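Local structure of sorbitol-6-phosphate dehydrogenase (Erwinia amylovora CFBP1430, 5O3Z) at residues G15-A20 with S194-S199; F21-L26 with V33-L38. The protein probably catalyses the reversible NAD-dependent oxidation of sorbitol 6-phosphate to fructose 6-phosphate, as a short-chain dehydrogenase/reductase. All blocks are in the same frame, centred on the assembly; numbering follows the deposited sequence.

Contact 1 (G15-A20 with S194-S199)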
loop_
_atom_site.group_PDB
_atom_site.type_symbol
_atom_site.label_atom_id
_atom_site.label_comp_id
_atom_site.label_asym_id
_atom_site.label_seq_id
_atom_site.Cartn_x
_atom_site.Cartn_y
_atom_site.Cartn_z
ATOM N N GLY A 15 -22.153 -12.270 21.066
ATOM C CA GLY A 15 -23.383 -12.171 21.812
ATOM C C GLY A 15 -24.294 -11.035 21.492
ATOM O O GLY A 15 -25.390 -10.953 22.016
ATOM N N GLN A 16 -23.881 -10.159 20.608
ATOM C CA GLN A 16 -24.764 -9.063 20.241
ATOM C C GLN A 16 -24.325 -8.496 18.890
ATOM O O GLN A 16 -23.255 -8.856 18.399
ATOM C CB GLN A 16 -24.685 -7.962 21.302
ATOM C CG GLN A 16 -23.235 -7.618 21.654
ATOM C CD GLN A 16 -23.081 -6.318 22.425
ATOM O OE1 GLN A 16 -23.395 -6.252 23.608
ATOM N NE2 GLN A 16 -22.570 -5.287 21.763
ATOM N N THR A 17 -25.179 -7.620 18.345
ATOM C CA THR A 17 -24.913 -6.769 17.180
ATOM C C THR A 17 -24.272 -7.595 16.064
ATOM O O THR A 17 -24.811 -8.656 15.717
ATOM C CB THR A 17 -24.136 -5.522 17.636
ATOM O OG1 THR A 17 -23.054 -5.919 18.479
ATOM C CG2 THR A 17 -25.058 -4.625 18.458
ATOM N N LEU A 18 -23.125 -7.157 15.519
ATOM C CA LEU A 18 -22.501 -7.831 14.395
ATOM C C LEU A 18 -22.055 -9.254 14.669
ATOM O O LEU A 18 -22.278 -10.142 13.842
ATOM C CB LEU A 18 -21.273 -7.013 13.855
ATOM C CG LEU A 18 -20.431 -7.755 12.799
ATOM C CD1 LEU A 18 -21.196 -8.016 11.484
ATOM C CD2 LEU A 18 -19.100 -7.039 12.476
ATOM N N GLY A 19 -21.379 -9.460 15.800
ATOM C CA GLY A 19 -21.049 -10.781 16.235
ATOM C C GLY A 19 -22.231 -11.747 16.248
ATOM O O GLY A 19 -22.095 -12.905 15.812
ATOM N N ALA A 20 -23.374 -11.242 16.704
ATOM C CA ALA A 20 -24.577 -12.089 16.801
ATOM C C ALA A 20 -25.092 -12.458 15.390
ATOM O O ALA A 20 -25.439 -13.587 15.122
ATOM C CB ALA A 20 -25.656 -11.384 17.611
ATOM N N SER A 194 -25.887 0.354 12.526
ATOM C CA SER A 194 -25.587 -0.209 13.813
ATOM C C SER A 194 -26.209 0.626 14.903
ATOM O O SER A 194 -26.289 1.833 14.785
ATOM C CB SER A 194 -24.099 -0.216 14.049
ATOM O OG SER A 194 -23.512 -1.210 13.246
ATOM N N PRO A 195 -26.686 -0.023 15.974
ATOM C CA PRO A 195 -27.028 0.704 17.219
ATOM C C PRO A 195 -25.857 1.585 17.727
ATOM O O PRO A 195 -26.022 2.760 18.045
ATOM C CB PRO A 195 -27.307 -0.447 18.212
ATOM C CG PRO A 195 -27.805 -1.573 17.354
ATOM C CD PRO A 195 -27.211 -1.406 15.975
ATOM N N MET A 196 -24.680 0.976 17.785
ATOM C CA MET A 196 -23.437 1.675 18.074
ATOM C C MET A 196 -23.391 3.017 17.324
ATOM O O MET A 196 -23.241 4.082 17.946
ATOM C CB MET A 196 -22.251 0.813 17.617
ATOM C CG MET A 196 -22.205 -0.623 18.171
ATOM S SD MET A 196 -23.248 -1.904 17.374
ATOM C CE MET A 196 -22.269 -2.464 15.946
ATOM N N PHE A 197 -23.559 2.952 15.991
ATOM C CA PHE A 197 -23.317 4.107 15.100
ATOM C C PHE A 197 -24.442 5.101 15.303
ATOM O O PHE A 197 -24.201 6.305 15.497
ATOM C CB PHE A 197 -23.197 3.712 13.603
ATOM C CG PHE A 197 -22.625 4.812 12.765
ATOM C CD1 PHE A 197 -23.368 5.955 12.481
ATOM C CD2 PHE A 197 -21.312 4.762 12.344
ATOM C CE1 PHE A 197 -22.813 7.004 11.762
ATOM C CE2 PHE A 197 -20.742 5.826 11.641
ATOM C CZ PHE A 197 -21.491 6.943 11.341
ATOM N N GLN A 198 -25.664 4.560 15.238
ATOM C CA GLN A 198 -26.908 5.277 15.506
ATOM C C GLN A 198 -26.918 6.061 16.818
ATOM O O GLN A 198 -27.476 7.161 16.868
ATOM C CB GLN A 198 -28.079 4.294 15.500
ATOM C CG GLN A 198 -28.554 3.897 14.111
ATOM C CD GLN A 198 -28.956 5.097 13.272
ATOM O OE1 GLN A 198 -29.697 5.962 13.733
ATOM N NE2 GLN A 198 -28.438 5.181 12.049
ATOM N N SER A 199 -26.301 5.508 17.863
ATOM C CA SER A 199 -26.299 6.173 19.184
ATOM C C SER A 199 -25.265 7.290 19.241
ATOM O O SER A 199 -25.412 8.233 20.021
ATOM C CB SER A 199 -26.091 5.171 20.330
ATOM O OG SER A 199 -25.050 4.264 20.039
#
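Thr17 and Met196 meet tip to tip, methyl against thioether: Thr17 CG2 lies 3.4 Å from Met196 SD, a snug approach with no hydrogen bond between the segments. The sulfur also leans on Thr17 CB at 3.7 Å, and Met196 CE comes within 4.0 Å of that same CB, so sulfur and methyl both pack against the threonine's branch point. Pro195 adds a looser touch, its CG 4.3 Å from Thr17 CG2. Bends at chi2 (81°) and chi3 fold the methionine chain so that sulfur and methyl both face the threonine. Thr17 stands in the glycine-rich turn after the first strand of a Rossmann fold, in the place of the middle glycine of the SDR pattern, and its phi of 46° with psi of -128° falls in a region usually left to glycine. Ala20 N bonds to Gln16 O at 2.9 Å. The helix of Met196 is short, with Gln198 N bonded to Ser194 O at 2.8 Å. Tyr231 of helix 231-242 packs on Thr17, Leu18, Pro195 and Met196, bridging the two segments.

Contact 2 (F21-L26 with V33-L38)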
loop_
_atom_site.group_PDB
_atom_site.type_symbol
_atom_site.label_atom_id
_atom_site.label_comp_id
_atom_site.label_asym_id
_atom_site.label_seq_id
_atom_site.Cartn_x
_atom_site.Cartn_y
_atom_site.Cartn_z
ATOM N N PHE A 21 -25.062 -11.469 14.489
ATOM C CA PHE A 21 -25.422 -11.684 13.105
ATOM C C PHE A 21 -24.509 -12.684 12.443
ATOM O O PHE A 21 -25.006 -13.497 11.689
ATOM C CB PHE A 21 -25.400 -10.362 12.346
ATOM C CG PHE A 21 -25.957 -10.442 10.940
ATOM C CD1 PHE A 21 -25.181 -10.940 9.883
ATOM C CD2 PHE A 21 -27.244 -9.959 10.659
ATOM C CE1 PHE A 21 -25.707 -11.006 8.586
ATOM C CE2 PHE A 21 -27.762 -9.993 9.363
ATOM C CZ PHE A 21 -26.996 -10.501 8.328
ATOM N N LEU A 22 -23.181 -12.641 12.685
ATOM C CA LEU A 22 -22.296 -13.612 12.057
ATOM C C LEU A 22 -22.532 -15.019 12.575
ATOM O O LEU A 22 -22.410 -15.970 11.815
ATOM C CB LEU A 22 -20.829 -13.238 12.232
ATOM C CG LEU A 22 -20.371 -11.941 11.595
ATOM C CD1 LEU A 22 -18.951 -11.625 12.094
ATOM C CD2 LEU A 22 -20.372 -12.084 10.067
ATOM N N CYS A 23 -22.820 -15.146 13.888
ATOM C CA CYS A 23 -23.159 -16.482 14.478
ATOM C C CYS A 23 -24.373 -17.107 13.771
ATOM O O CYS A 23 -24.351 -18.265 13.402
ATOM C CB CYS A 23 -23.445 -16.346 15.984
ATOM S SG CYS A 23 -21.962 -16.041 16.976
ATOM N N GLU A 24 -25.405 -16.317 13.566
ATOM C CA GLU A 24 -26.634 -16.832 12.907
ATOM C C GLU A 24 -26.370 -17.214 11.446
ATOM O O GLU A 24 -26.794 -18.287 10.926
ATOM C CB GLU A 24 -27.721 -15.789 12.946
ATOM C CG GLU A 24 -28.051 -15.371 14.360
ATOM C CD GLU A 24 -29.412 -14.719 14.516
ATOM O OE1 GLU A 24 -30.357 -15.086 13.787
ATOM O OE2 GLU A 24 -29.545 -13.862 15.396
ATOM N N GLY A 25 -25.601 -16.341 10.799
ATOM C CA GLY A 25 -25.220 -16.526 9.416
ATOM C C GLY A 25 -24.363 -17.742 9.228
ATOM O O GLY A 25 -24.511 -18.442 8.256
ATOM N N LEU A 26 -23.460 -18.020 10.179
ATOM C CA LEU A 26 -22.653 -19.213 10.130
ATOM C C LEU A 26 -23.450 -20.495 10.403
ATOM O O LEU A 26 -23.131 -21.549 9.890
ATOM C CB LEU A 26 -21.516 -19.122 11.123
ATOM C CG LEU A 26 -20.405 -18.123 10.722
ATOM C CD1 LEU A 26 -19.610 -17.728 11.953
ATOM C CD2 LEU A 26 -19.487 -18.788 9.735
ATOM N N VAL A 33 -21.687 -23.628 15.937
ATOM C CA VAL A 33 -21.211 -22.326 16.371
ATOM C C VAL A 33 -20.970 -22.334 17.883
ATOM O O VAL A 33 -21.835 -22.767 18.661
ATOM C CB VAL A 33 -22.151 -21.194 15.969
ATOM C CG1 VAL A 33 -21.584 -19.843 16.409
ATOM C CG2 VAL A 33 -22.364 -21.183 14.449
ATOM N N ALA A 34 -19.766 -21.912 18.274
ATOM C CA ALA A 34 -19.446 -21.573 19.668
ATOM C C ALA A 34 -19.577 -20.050 19.820
ATOM O O ALA A 34 -18.747 -19.307 19.270
ATOM C CB ALA A 34 -18.054 -22.059 20.003
ATOM N N VAL A 35 -20.657 -19.598 20.461
ATOM C CA VAL A 35 -20.946 -18.170 20.756
ATOM C C VAL A 35 -20.206 -17.773 22.058
ATOM O O VAL A 35 -20.652 -18.198 23.184
ATOM C CB VAL A 35 -22.450 -17.895 20.887
ATOM C CG1 VAL A 35 -22.788 -16.413 21.042
ATOM C CG2 VAL A 35 -23.188 -18.507 19.684
ATOM N N ALA A 36 -19.097 -17.007 21.910
ATOM C CA ALA A 36 -18.229 -16.621 23.043
ATOM C C ALA A 36 -18.399 -15.128 23.332
ATOM O O ALA A 36 -18.294 -14.273 22.427
ATOM C CB ALA A 36 -16.792 -17.011 22.774
ATOM N N ASP A 37 -18.702 -14.768 24.577
ATOM C CA ASP A 37 -18.912 -13.371 24.866
ATOM C C ASP A 37 -18.693 -12.976 26.343
ATOM O O ASP A 37 -18.803 -13.801 27.260
ATOM C CB ASP A 37 -20.323 -12.999 24.397
ATOM C CG ASP A 37 -20.488 -11.543 24.121
ATOM O OD1 ASP A 37 -20.865 -10.839 25.108
ATOM O OD2 ASP A 37 -20.265 -11.100 22.912
ATOM N N LEU A 38 -18.389 -11.709 26.572
ATOM C CA LEU A 38 -18.170 -11.223 27.958
ATOM C C LEU A 38 -19.496 -11.435 28.725
ATOM O O LEU A 38 -19.469 -11.828 29.893
ATOM C CB LEU A 38 -17.715 -9.761 27.987
ATOM C CG LEU A 38 -17.111 -9.070 29.241
ATOM C CD1 LEU A 38 -15.820 -9.696 29.708
ATOM C CD2 LEU A 38 -16.823 -7.597 28.938
#
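Leu26, which lays its CB on Val33 CG2 at 4.0 Å, is fixed in its helix by a 2.8 Å bond from its N to Leu22 O. One residue earlier, the Gly25 N bond to Phe21 O, 3.0 Å long, keeps the same regular winding. Across to the strand there are no hydrogen bonds, and apolar groups carry the contact. Cys23 is the hub: its SG sits 3.9 Å from Val33 CG1 and equally far from Val35 CG2, so the sulfur spans two residues of the strand. A chi1 of -72°, anti to the carbonyl carbon, directs it at the two valines. Val33 straddles the helix face with both branches, CG1 against the sulfur and CG2 beyond the oxygen of the carbonyl, 3.7 Å from Cys23 O. All four touching residues are buried. Leu46 of helix 40-54 also touches Cys23 and Val35, while Val11 of strand 8-12 reaches both Cys23 and Leu26. Backbone hydrogen bonds clamp the strand in the sheet, Ala34 to Ala9 and Val11 on one flank, Val33 to Arg58 and Tyr60 and Val35 to Tyr60 on the other. The short axes run antiparallel at 171° and 9.1 Å apart, the geometry expected when the helix of a beta-alpha-beta crossover packs on its second strand, here in the first such unit of the Rossmann fold.

How the contacts relate
Helix 17-28 serves both contacts: its N-terminal part belongs to contact 1 and its middle to contact 2, the centres lying about 13 Å apart. Along the chain the order is 15-20, 21-26, 33-38 and 194-199, so contact 2 is nested inside the long loop that contact 1 closes. A direct link joins them at the glycine-rich turn, where Gly15 N lies 2.9 Å from Asp37 OD2, a probable hydrogen bond. Contact 2 is local to the buried first crossover, whereas contact 1 ties that unit to the segment following strand 182-188. An acidic residue ending the second strand is consistent with NAD preference, as in related SDR enzymes.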